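Local coordinates for CurG, CurH fusion protein (PDB 4MYY) that joins consecutive modules of the curacin A polyketide synthase, here as an engineered fusion of the class 2 docking domains from CurG and CurH, at the interface of chains A and B. Numbering follows the deposited sequence. Chains: chain A/B, CurG, CurH fusion protein.

Contact 1: the interface of chains A and B. Residues chain A 72, 76; chain B 24, 27, 71, 75.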
ATOM      1  N   LEU A  72       2.897  -0.702  -2.731  1.00 11.45           N
ATOM      2  CA  LEU A  72       2.935  -0.261  -1.317  1.00 13.32           C
ATOM      3  C   LEU A  72       4.233   0.467  -1.005  1.00 14.05           C
ATOM      4  O   LEU A  72       4.208   1.520  -0.385  1.00 13.24           O
ATOM      5  CB  LEU A  72       2.733  -1.455  -0.379  1.00 14.91           C
ATOM      6  CG  LEU A  72       2.531  -1.197   1.131  1.00 19.71           C
ATOM      7  CD1 LEU A  72       1.412  -0.209   1.365  1.00 22.83           C
ATOM      8  CD2 LEU A  72       2.212  -2.517   1.841  1.00 23.10           C
ATOM      9  N   GLU A  76       4.313   4.432  -0.036  1.00 15.01           N
ATOM     10  CA  GLU A  76       4.993   4.852   1.196  1.00 16.49           C
ATOM     11  C   GLU A  76       6.109   5.826   0.937  1.00 18.18           C
ATOM     12  O   GLU A  76       6.282   6.783   1.711  1.00 17.88           O
ATOM     13  CB  GLU A  76       5.547   3.669   1.979  1.00 19.09           C
ATOM     14  CG  GLU A  76       4.458   2.862   2.671  1.00 20.23           C
ATOM     15  CD  GLU A  76       4.010   3.469   3.996  1.00 21.65           C
ATOM     16  OE1 GLU A  76       4.003   4.716   4.150  1.00 26.72           O
ATOM     17  OE2 GLU A  76       3.676   2.687   4.918  1.00 25.45           O
TER
ATOM     18  N   ILE B  24       3.991  -6.618   4.095  1.00 20.04           N
ATOM     19  CA  ILE B  24       2.661  -6.001   3.956  1.00 19.78           C
ATOM     20  C   ILE B  24       1.953  -5.962   5.329  1.00 19.29           C
ATOM     21  O   ILE B  24       1.354  -4.952   5.709  1.00 19.65           O
ATOM     22  CB  ILE B  24       1.806  -6.727   2.884  1.00 19.87           C
ATOM     23  CG1 ILE B  24       2.422  -6.494   1.488  1.00 21.59           C
ATOM     24  CG2 ILE B  24       0.349  -6.275   2.934  1.00 21.35           C
ATOM     25  CD1 ILE B  24       2.062  -7.569   0.469  1.00 21.61           C
ATOM     26  N   ILE B  27       3.445  -3.431   7.633  1.00 21.42           N
ATOM     27  CA  ILE B  27       3.077  -2.067   7.243  1.00 24.43           C
ATOM     28  C   ILE B  27       1.638  -1.821   7.673  1.00 22.54           C
ATOM     29  O   ILE B  27       1.315  -0.789   8.264  1.00 22.02           O
ATOM     30  CB  ILE B  27       3.355  -1.763   5.741  1.00 26.76           C
ATOM     31  CG1 ILE B  27       4.814  -1.334   5.576  1.00 34.42           C
ATOM     32  CG2 ILE B  27       2.537  -0.576   5.250  1.00 28.72           C
ATOM     33  CD1 ILE B  27       5.787  -2.452   5.304  1.00 32.60           C
ATOM     34  N   ALA B  71      -4.090  -2.162   2.636  1.00 16.45           N
ATOM     35  CA  ALA B  71      -2.957  -1.255   2.854  1.00 16.72           C
ATOM     36  C   ALA B  71      -2.850  -0.233   1.736  1.00 16.95           C
ATOM     37  O   ALA B  71      -2.623   0.942   2.020  1.00 17.73           O
ATOM     38  CB  ALA B  71      -1.656  -2.036   2.934  1.00 16.00           C
ATOM     39  N   LEU B  75      -3.237   3.877   2.107  1.00 18.01           N
ATOM     40  CA  LEU B  75      -2.173   4.842   1.785  1.00 17.93           C
ATOM     41  C   LEU B  75      -2.557   5.794   0.651  1.00 17.76           C
ATOM     42  O   LEU B  75      -2.143   6.956   0.630  1.00 18.35           O
ATOM     43  CB  LEU B  75      -0.892   4.108   1.432  1.00 19.69           C
ATOM     44  CG  LEU B  75      -0.221   3.321   2.571  1.00 21.10           C
ATOM     45  CD1 LEU B  75       1.051   2.812   1.965  1.00 25.73           C
ATOM     46  CD2 LEU B  75       0.067   4.126   3.829  1.00 26.77           C
TER
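A:Leu72 packs against B:Ala71, B:Leu75, B:Ile24 and B:Ile27 where two helical class 2 docking domain units meet. A:Leu72, A:Glu76, B:Ala71 and B:Leu75 belong to the CurH part, on helix 64-82 of each chain, whereas B:Ile24 and B:Ile27 come from the CurG part, on helix 17-32. From CB, the A:Leu72 side chain swings CG opposite the backbone N (chi1 -171°), which directs its fork toward chain B. CG comes within 4.2 Å of the B:Ile27 CG2 methyl. One prong, CD1, meets the B:Ala71 CB methyl at 3.9 Å; its approach to B:Leu75 CD1 is modelled too tightly to be interpreted. The other prong, CD2, reaches B:Ile27 CG2 at 3.9 Å and the B:Ile24 CG1 methylene at 4.0 Å, with the A:Leu72 and B:Ile27 side chains running past each other in opposite senses. One turn further along, the CG methylene of A:Glu76 lies 3.5 Å from B:Leu75 CD1, the two side chains crossing roughly perpendicularly. A bend at chi2 (-82°) lays the A:Glu76 carboxylate along chain B, and its OE2 oxygen sits 3.5 Å from B:Ile27 CG2, a van der Waals contact that sets the carboxylate against B:Leu75 and B:Ile27.

Contact 2: the interface of chains A and B. Residues chain A 32, 55, 59, 70, 74; chain B 5, 8-9.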
ATOM      1  N   ILE A  32       3.130   4.596 -10.950  1.00 26.02           N
ATOM      2  CA  ILE A  32       4.198   4.500 -11.963  1.00 28.63           C
ATOM      3  C   ILE A  32       4.128   5.687 -12.917  1.00 34.36           C
ATOM      4  O   ILE A  32       5.163   6.256 -13.279  1.00 33.21           O
ATOM      5  CB  ILE A  32       4.185   3.167 -12.750  1.00 26.13           C
ATOM      6  CG1 ILE A  32       4.449   2.007 -11.802  1.00 25.46           C
ATOM      7  CG2 ILE A  32       5.206   3.184 -13.896  1.00 29.72           C
ATOM      8  CD1 ILE A  32       5.849   1.982 -11.229  1.00 32.29           C
ATOM      9  N   GLU A  55       9.695  -0.268 -16.964  1.00 21.10           N
ATOM     10  CA  GLU A  55       9.138  -0.760 -15.713  1.00 20.36           C
ATOM     11  C   GLU A  55       7.768  -1.384 -15.939  1.00 20.73           C
ATOM     12  O   GLU A  55       7.427  -2.390 -15.290  1.00 20.73           O
ATOM     13  CB  GLU A  55       9.047   0.338 -14.671  1.00 21.12           C
ATOM     14  CG  GLU A  55       8.542  -0.192 -13.339  1.00 22.15           C
ATOM     15  CD  GLU A  55       8.874   0.731 -12.191  1.00 28.99           C
ATOM     16  OE1 GLU A  55       9.159   1.921 -12.454  1.00 30.26           O
ATOM     17  OE2 GLU A  55       8.849   0.257 -11.042  1.00 27.76           O
ATOM     18  N   ILE A  59       6.528  -5.086 -14.772  1.00 19.33           N
ATOM     19  CA  ILE A  59       5.370  -5.273 -13.897  1.00 19.12           C
ATOM     20  C   ILE A  59       4.428  -6.367 -14.444  1.00 19.77           C
ATOM     21  O   ILE A  59       3.816  -7.101 -13.685  1.00 19.52           O
ATOM     22  CB  ILE A  59       4.656  -3.931 -13.707  1.00 18.84           C
ATOM     23  CG1 ILE A  59       5.472  -3.078 -12.730  1.00 17.99           C
ATOM     24  CG2 ILE A  59       3.229  -4.090 -13.212  1.00 21.12           C
ATOM     25  CD1 ILE A  59       5.065  -1.603 -12.709  1.00 18.06           C
ATOM     26  N   LEU A  70       5.132  -3.889  -4.555  1.00 12.14           N
ATOM     27  CA  LEU A  70       5.732  -2.762  -5.263  1.00 11.60           C
ATOM     28  C   LEU A  70       4.939  -1.498  -5.098  1.00 11.99           C
ATOM     29  O   LEU A  70       5.520  -0.454  -4.784  1.00 11.91           O
ATOM     30  CB  LEU A  70       5.874  -3.094  -6.743  1.00 12.76           C
ATOM     31  CG  LEU A  70       6.531  -2.044  -7.616  1.00 14.15           C
ATOM     32  CD1 LEU A  70       7.973  -1.751  -7.181  1.00 18.29           C
ATOM     33  CD2 LEU A  70       6.458  -2.541  -9.052  1.00 15.21           C
ATOM     34  N   LYS A  74       6.056   2.041  -3.209  1.00 13.00           N
ATOM     35  CA  LYS A  74       6.036   3.291  -3.944  1.00 13.91           C
ATOM     36  C   LYS A  74       5.122   4.335  -3.305  1.00 14.95           C
ATOM     37  O   LYS A  74       5.476   5.509  -3.252  1.00 14.45           O
ATOM     38  CB  LYS A  74       5.693   3.040  -5.406  1.00 15.48           C
ATOM     39  CG  LYS A  74       6.808   2.303  -6.159  1.00 18.36           C
ATOM     40  CD  LYS A  74       6.517   2.238  -7.640  1.00 24.72           C
ATOM     41  CE  LYS A  74       6.903   3.564  -8.297  1.00 33.93           C
ATOM     42  NZ  LYS A  74       8.323   3.978  -8.084  1.00 36.81           N
TER
ATOM     43  N   GLU B   5      15.323   1.344  -8.402  1.00 22.07           N
ATOM     44  CA  GLU B   5      13.973   0.868  -8.748  1.00 24.47           C
ATOM     45  C   GLU B   5      14.003  -0.505  -9.423  1.00 21.91           C
ATOM     46  O   GLU B   5      13.227  -1.388  -9.042  1.00 21.59           O
ATOM     47  CB  GLU B   5      13.256   1.876  -9.652  1.00 31.39           C
ATOM     48  CG  GLU B   5      11.829   1.467  -9.999  1.00 33.27           C
ATOM     49  CD  GLU B   5      10.814   1.814  -8.905  1.00 41.18           C
ATOM     50  OE1 GLU B   5       9.602   1.627  -9.145  1.00 39.62           O
ATOM     51  OE2 GLU B   5      11.204   2.283  -7.812  1.00 42.61           O
ATOM     52  N   LEU B   8      14.786  -3.095  -6.802  1.00 14.61           N
ATOM     53  CA  LEU B   8      13.649  -3.427  -5.960  1.00 16.33           C
ATOM     54  C   LEU B   8      12.681  -4.369  -6.674  1.00 15.97           C
ATOM     55  O   LEU B   8      12.230  -5.344  -6.089  1.00 15.20           O
ATOM     56  CB  LEU B   8      12.935  -2.152  -5.538  1.00 17.00           C
ATOM     57  CG  LEU B   8      11.640  -2.399  -4.763  1.00 20.26           C
ATOM     58  CD1 LEU B   8      11.958  -3.007  -3.398  1.00 23.03           C
ATOM     59  CD2 LEU B   8      10.856  -1.104  -4.657  1.00 22.54           C
ATOM     60  N   LEU B   9      12.401  -4.100  -7.934  1.00 15.27           N
ATOM     61  CA  LEU B   9      11.497  -4.944  -8.688  1.00 17.00           C
ATOM     62  C   LEU B   9      12.039  -6.377  -8.771  1.00 16.28           C
ATOM     63  O   LEU B   9      11.307  -7.319  -8.552  1.00 17.95           O
ATOM     64  CB  LEU B   9      11.258  -4.360 -10.064  1.00 21.56           C
ATOM     65  CG  LEU B   9       9.906  -4.814 -10.612  1.00 26.16           C
ATOM     66  CD1 LEU B   9       9.237  -3.682 -11.368  1.00 30.32           C
ATOM     67  CD2 LEU B   9      10.102  -6.048 -11.486  1.00 29.40           C
TER
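This mixed interface, a salt bridge beside aliphatic packing, seats the first CurG helix of chain B against the two CurH helices of chain A and so helps to tie the two copies of the fusion together. B:Glu5, with 74 Å² hidden by chain A, carries the polar side. Its chain bends at chi2 (82°), which turns the carboxylate toward A:Lys74, and A:Lys74 is itself bent at its far end to meet it. The ammonium NZ of A:Lys74 donates to OE1 of B:Glu5 at 2.9 Å, approaching 40° out of the carboxylate plane. The same OE1 lies 2.5 Å from the carboxylate oxygen OE2 of A:Glu55, with the two planes 74° apart. Unless a proton is shared, which the coordinates do not show, that approach is unfavourable and remains doubtful; the positive charge of A:Lys74 would probably ease it. Alongside, A:Leu70 divides its fork between two leucines: CD1 meets B:Leu8 CD2 at 3.9 Å and CD2 meets B:Leu9 CD1 at 3.8 Å. That B:Leu9 CD1 methyl also touches the CG1 methylene of A:Ile59 at 4.0 Å and, at 4.1 Å, CG of A:Glu55, whose aliphatic stem thus joins the packing. Helix 2-14 of chain B presents one side to A:Glu55 and A:Ile59 on helix 42-60 and to A:Leu70 and A:Lys74 on helix 64-82, resting on the face that this CurH pair turns toward it.

Contact 3: the interface of chains A and B. Residues chain A 4, 8-9, 12; chain B 28, 59, 62, 70.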
ATOM      1  N   LEU A   4      -8.470   2.664  10.149  1.00 35.19           N
ATOM      2  CA  LEU A   4      -9.105   2.015   9.009  1.00 30.72           C
ATOM      3  C   LEU A   4     -10.601   2.123   9.156  1.00 31.68           C
ATOM      4  O   LEU A   4     -11.200   1.429   9.984  1.00 36.21           O
ATOM      5  CB  LEU A   4      -8.731   0.539   8.900  1.00 30.53           C
ATOM      6  CG  LEU A   4      -7.279   0.285   8.544  1.00 34.95           C
ATOM      7  CD1 LEU A   4      -7.021  -1.207   8.670  1.00 35.31           C
ATOM      8  CD2 LEU A   4      -6.939   0.809   7.150  1.00 33.82           C
ATOM      9  N   LEU A   8     -13.880   1.165   4.293  1.00 24.84           N
ATOM     10  CA  LEU A   8     -12.715   0.616   3.609  1.00 23.09           C
ATOM     11  C   LEU A   8     -12.556  -0.879   3.879  1.00 19.42           C
ATOM     12  O   LEU A   8     -12.367  -1.668   2.948  1.00 20.11           O
ATOM     13  CB  LEU A   8     -11.468   1.397   4.006  1.00 27.68           C
ATOM     14  CG  LEU A   8     -10.187   1.095   3.245  1.00 31.66           C
ATOM     15  CD1 LEU A   8     -10.425   1.045   1.734  1.00 33.34           C
ATOM     16  CD2 LEU A   8      -9.138   2.135   3.613  1.00 32.94           C
ATOM     17  N   LEU A   9     -12.635  -1.288   5.140  1.00 19.85           N
ATOM     18  CA  LEU A   9     -12.554  -2.703   5.448  1.00 18.54           C
ATOM     19  C   LEU A   9     -13.669  -3.465   4.762  1.00 18.34           C
ATOM     20  O   LEU A   9     -13.417  -4.507   4.194  1.00 17.70           O
ATOM     21  CB  LEU A   9     -12.639  -2.933   6.953  1.00 22.39           C
ATOM     22  CG  LEU A   9     -11.305  -2.757   7.639  1.00 22.58           C
ATOM     23  CD1 LEU A   9     -11.545  -2.308   9.078  1.00 26.93           C
ATOM     24  CD2 LEU A   9     -10.540  -4.067   7.589  1.00 22.84           C
ATOM     25  N   ILE A  12     -13.071  -4.118   1.021  1.00 16.64           N
ATOM     26  CA  ILE A  12     -12.100  -5.184   0.865  1.00 15.80           C
ATOM     27  C   ILE A  12     -12.723  -6.543   1.212  1.00 14.94           C
ATOM     28  O   ILE A  12     -12.489  -7.527   0.489  1.00 15.92           O
ATOM     29  CB  ILE A  12     -10.850  -4.910   1.745  1.00 14.43           C
ATOM     30  CG1 ILE A  12     -10.131  -3.641   1.275  1.00 16.82           C
ATOM     31  CG2 ILE A  12      -9.895  -6.088   1.737  1.00 15.66           C
ATOM     32  CD1 ILE A  12      -9.644  -3.654  -0.165  1.00 20.23           C
TER
ATOM     33  N   LEU B  28       0.769  -2.790   7.436  1.00 21.08           N
ATOM     34  CA  LEU B  28      -0.608  -2.644   7.860  1.00 19.51           C
ATOM     35  C   LEU B  28      -0.752  -2.405   9.367  1.00 21.42           C
ATOM     36  O   LEU B  28      -1.497  -1.522   9.790  1.00 22.72           O
ATOM     37  CB  LEU B  28      -1.405  -3.875   7.425  1.00 19.92           C
ATOM     38  CG  LEU B  28      -2.895  -3.728   7.406  1.00 21.65           C
ATOM     39  CD1 LEU B  28      -3.370  -2.490   6.644  1.00 21.98           C
ATOM     40  CD2 LEU B  28      -3.364  -4.992   6.702  1.00 20.41           C
ATOM     41  N   ILE B  59      -8.848  -7.995  10.181  1.00 18.14           N
ATOM     42  CA  ILE B  59      -7.681  -8.165   9.320  1.00 18.99           C
ATOM     43  C   ILE B  59      -7.137  -9.594   9.360  1.00 18.90           C
ATOM     44  O   ILE B  59      -6.726 -10.127   8.326  1.00 19.44           O
ATOM     45  CB  ILE B  59      -6.582  -7.147   9.703  1.00 20.11           C
ATOM     46  CG1 ILE B  59      -7.027  -5.765   9.228  1.00 20.66           C
ATOM     47  CG2 ILE B  59      -5.255  -7.540   9.094  1.00 23.16           C
ATOM     48  CD1 ILE B  59      -6.295  -4.632   9.905  1.00 23.32           C
ATOM     49  N   LEU B  62      -8.789 -11.797   6.860  1.00 19.57           N
ATOM     50  CA  LEU B  62      -8.580 -11.469   5.457  1.00 18.75           C
ATOM     51  C   LEU B  62      -7.509 -12.343   4.812  1.00 18.99           C
ATOM     52  O   LEU B  62      -6.604 -12.839   5.486  1.00 20.05           O
ATOM     53  CB  LEU B  62      -8.187  -9.990   5.311  1.00 18.62           C
ATOM     54  CG  LEU B  62      -9.216  -8.927   5.736  1.00 19.60           C
ATOM     55  CD1 LEU B  62      -8.572  -7.550   5.530  1.00 20.89           C
ATOM     56  CD2 LEU B  62     -10.512  -9.034   4.939  1.00 21.21           C
ATOM     57  N   LEU B  70      -5.980  -3.632   1.064  1.00 15.49           N
ATOM     58  CA  LEU B  70      -6.417  -2.728   2.147  1.00 16.10           C
ATOM     59  C   LEU B  70      -5.329  -1.698   2.467  1.00 16.11           C
ATOM     60  O   LEU B  70      -5.615  -0.498   2.571  1.00 16.71           O
ATOM     61  CB  LEU B  70      -6.755  -3.546   3.397  1.00 16.68           C
ATOM     62  CG  LEU B  70      -7.092  -2.724   4.634  1.00 17.41           C
ATOM     63  CD1 LEU B  70      -8.381  -1.943   4.395  1.00 18.55           C
ATOM     64  CD2 LEU B  70      -7.215  -3.689   5.810  1.00 18.30           C
TER
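B:Leu70, from the CurH part, projects into a group of CurG side chains formed by A:Leu4, A:Leu8, A:Leu9 and A:Ile12, and chain A hides 73 Å² of it. The end contacts are between methyls. A:Leu4 and B:Leu70 reach toward each other tip to tip, CD1 of A:Leu4 lying 3.8 Å from CD2 of B:Leu70. That A:Leu4 CD1 also meets CD1 of B:Ile59 at 3.7 Å, here with the side chains nearly perpendicular. Slanting contacts engage both prongs of B:Leu70: CD1 abuts CG of A:Leu8 at 3.7 Å, and CD2 meets CD2 of A:Leu9 at 3.8 Å. A:Ile12 packs on backbone: its side chain crosses that of B:Leu70 at about a right angle, and CG1, opposite the carbonyl carbon (chi1 -64°), lies 3.9 Å from B:Leu70 CA and 4.0 Å from B:Leu70 CD1. Shortening A:Ile12 to an alanine is likely to open a gap over the B:Leu70 backbone and cost the CD1 methyl that one neighbour. In the fold, A:Leu8, A:Leu9 and A:Ile12 lie on helix 6-13 and A:Leu4 just ahead of it, so that this short CurG stretch rests on helix 64-82 of chain B, with B:Ile59 on helix 42-61 flanking its start.

Contact 4: the interface of chains A and B. Residues chain A 17, 20-21, 24, 64-65; chain B 65-66.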
ATOM      1  N   ASN A  17     -11.008 -12.010  -5.547  1.00 19.19           N
ATOM      2  CA  ASN A  17      -9.595 -11.826  -5.920  1.00 19.91           C
ATOM      3  C   ASN A  17      -9.527 -11.046  -7.222  1.00 18.03           C
ATOM      4  O   ASN A  17      -8.637 -10.226  -7.421  1.00 18.98           O
ATOM      5  CB  ASN A  17      -8.885 -13.180  -6.079  1.00 20.63           C
ATOM      6  CG  ASN A  17      -8.596 -13.839  -4.748  1.00 26.17           C
ATOM      7  OD1 ASN A  17      -7.986 -13.223  -3.875  1.00 27.91           O
ATOM      8  ND2 ASN A  17      -8.996 -15.097  -4.597  1.00 29.14           N
ATOM      9  N   LEU A  20      -9.887  -7.415  -6.392  1.00 16.53           N
ATOM     10  CA  LEU A  20      -8.647  -6.927  -5.738  1.00 15.69           C
ATOM     11  C   LEU A  20      -7.523  -6.704  -6.742  1.00 15.92           C
ATOM     12  O   LEU A  20      -6.787  -5.702  -6.680  1.00 16.20           O
ATOM     13  CB  LEU A  20      -8.215  -7.976  -4.721  1.00 17.77           C
ATOM     14  CG  LEU A  20      -9.241  -8.196  -3.614  1.00 20.13           C
ATOM     15  CD1 LEU A  20      -8.944  -9.478  -2.834  1.00 27.19           C
ATOM     16  CD2 LEU A  20      -9.323  -6.985  -2.675  1.00 20.13           C
ATOM     17  N   GLU A  21      -7.378  -7.656  -7.662  1.00 16.30           N
ATOM     18  CA  GLU A  21      -6.293  -7.585  -8.661  1.00 16.25           C
ATOM     19  C   GLU A  21      -6.455  -6.341  -9.542  1.00 18.45           C
ATOM     20  O   GLU A  21      -5.474  -5.647  -9.860  1.00 19.36           O
ATOM     21  CB  GLU A  21      -6.256  -8.869  -9.489  1.00 19.86           C
ATOM     22  CG  GLU A  21      -5.803 -10.070  -8.673  1.00 23.17           C
ATOM     23  CD  GLU A  21      -6.190 -11.400  -9.265  1.00 30.19           C
ATOM     24  OE1 GLU A  21      -6.727 -11.426 -10.393  1.00 36.90           O
ATOM     25  OE2 GLU A  21      -5.973 -12.427  -8.583  1.00 32.52           O
ATOM     26  N   ILE A  24      -5.485  -3.340  -7.429  1.00 14.85           N
ATOM     27  CA  ILE A  24      -3.991  -3.307  -7.285  1.00 15.26           C
ATOM     28  C   ILE A  24      -3.347  -2.797  -8.582  1.00 15.71           C
ATOM     29  O   ILE A  24      -2.486  -1.921  -8.544  1.00 17.46           O
ATOM     30  CB  ILE A  24      -3.431  -4.686  -6.907  1.00 15.22           C
ATOM     31  CG1 ILE A  24      -3.808  -5.016  -5.464  1.00 18.74           C
ATOM     32  CG2 ILE A  24      -1.888  -4.721  -7.037  1.00 16.42           C
ATOM     33  CD1 ILE A  24      -3.773  -6.502  -5.137  1.00 19.51           C
ATOM     34  N   PRO A  64       0.001 -10.869  -8.595  1.00 15.67           N
ATOM     35  CA  PRO A  64      -0.779  -9.816  -7.951  1.00 16.03           C
ATOM     36  C   PRO A  64      -0.176  -9.371  -6.616  1.00 14.15           C
ATOM     37  O   PRO A  64      -0.111  -8.170  -6.332  1.00 13.69           O
ATOM     38  CB  PRO A  64      -2.129 -10.494  -7.717  1.00 18.08           C
ATOM     39  CG  PRO A  64      -2.247 -11.449  -8.856  1.00 21.78           C
ATOM     40  CD  PRO A  64      -0.855 -11.995  -9.055  1.00 18.65           C
ATOM     41  N   LEU A  65       0.321 -10.332  -5.831  1.00 14.50           N
ATOM     42  CA  LEU A  65       0.930  -9.954  -4.546  1.00 13.75           C
ATOM     43  C   LEU A  65       2.212  -9.155  -4.743  1.00 12.55           C
ATOM     44  O   LEU A  65       2.508  -8.260  -3.961  1.00 12.93           O
ATOM     45  CB  LEU A  65       1.190 -11.189  -3.698  1.00 17.41           C
ATOM     46  CG  LEU A  65       1.533 -10.934  -2.235  1.00 18.37           C
ATOM     47  CD1 LEU A  65       0.367 -10.296  -1.480  1.00 20.11           C
ATOM     48  CD2 LEU A  65       1.873 -12.278  -1.580  1.00 21.80           C
TER
ATOM     49  N   LEU B  65      -3.976 -11.233  -0.033  1.00 18.28           N
ATOM     50  CA  LEU B  65      -4.205 -10.245  -1.072  1.00 17.90           C
ATOM     51  C   LEU B  65      -5.200  -9.195  -0.597  1.00 16.49           C
ATOM     52  O   LEU B  65      -5.049  -8.015  -0.943  1.00 16.64           O
ATOM     53  CB  LEU B  65      -4.725 -10.881  -2.364  1.00 20.23           C
ATOM     54  CG  LEU B  65      -4.562 -10.021  -3.618  1.00 21.09           C
ATOM     55  CD1 LEU B  65      -3.116  -9.671  -3.973  1.00 22.52           C
ATOM     56  CD2 LEU B  65      -5.196 -10.773  -4.770  1.00 22.75           C
ATOM     57  N   GLN B  66      -6.195  -9.607   0.193  1.00 16.16           N
ATOM     58  CA  GLN B  66      -7.112  -8.607   0.796  1.00 15.64           C
ATOM     59  C   GLN B  66      -6.327  -7.625   1.677  1.00 15.50           C
ATOM     60  O   GLN B  66      -6.543  -6.405   1.642  1.00 15.66           O
ATOM     61  CB  GLN B  66      -8.187  -9.292   1.619  1.00 15.73           C
ATOM     62  CG  GLN B  66      -9.336  -9.814   0.747  1.00 17.02           C
ATOM     63  CD  GLN B  66     -10.338 -10.584   1.553  1.00 17.76           C
ATOM     64  OE1 GLN B  66      -9.977 -11.452   2.351  1.00 19.18           O
ATOM     65  NE2 GLN B  66     -11.612 -10.312   1.328  1.00 19.24           N
TER
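The side-chain amide oxygen OD1 of A:Asn17 meets the CD2 methyl of B:Leu65 at 3.8 Å, a van der Waals contact at the edge of a helical class 2 docking domain pocket. B:Leu65, from the CurH part, fills it: 109 Å² of its surface is hidden by chain A. Its CG stands opposite the backbone N (chi1 -161°), and the fork then reaches different groups with each prong. CD2 goes to the CurG helix 17-33, where besides A:Asn17 it finds the CG methylene of A:Glu21 at 4.0 Å, the two side chains crossing roughly perpendicularly. CD1 presses on the CD1 methyl of A:Ile24 at 3.4 Å, tighter than ordinary van der Waals contact, which marks a close fit. Roughly at right angles to that approach, the same CD1 also meets the CurH part of chain A at the start of helix 64-82: CB of A:Pro64 lies 4.0 Å away and CA of A:Leu65 4.1 Å away. Replacing B:Leu65 by an alanine would probably open a gap between A:Ile24 and A:Pro64 and deprive the A:Ile24 CD1 methyl of this close contact. Next to it, A:Leu20 crosses B:Gln66 at a slant, its CD1 lying 3.6 Å from the CG methylene. The B:Gln66 chain runs extended beyond CG (chi2 175°), which carries the terminal amide away while the aliphatic stem takes the contact.

Helix 64-82 of the CurH part enters all four contacts, from both chains in contacts 1 and 4, from chain A in contact 2 and from chain B in contact 3. Contacts 2 and 3, whose C-alpha centres lie about 23 Å apart, are approximate two-fold counterparts, both centred on Leu70, but differ at the start of the CurG segment. The centre of contact 1 is about 14, 11 and 13 Å from those of contacts 2, 3 and 4. Ile24 serves in contact 1 from chain B and in contact 4 from chain A. The shared helix suggests one extended interface between the two copies, probably reflecting how the docking domains associate.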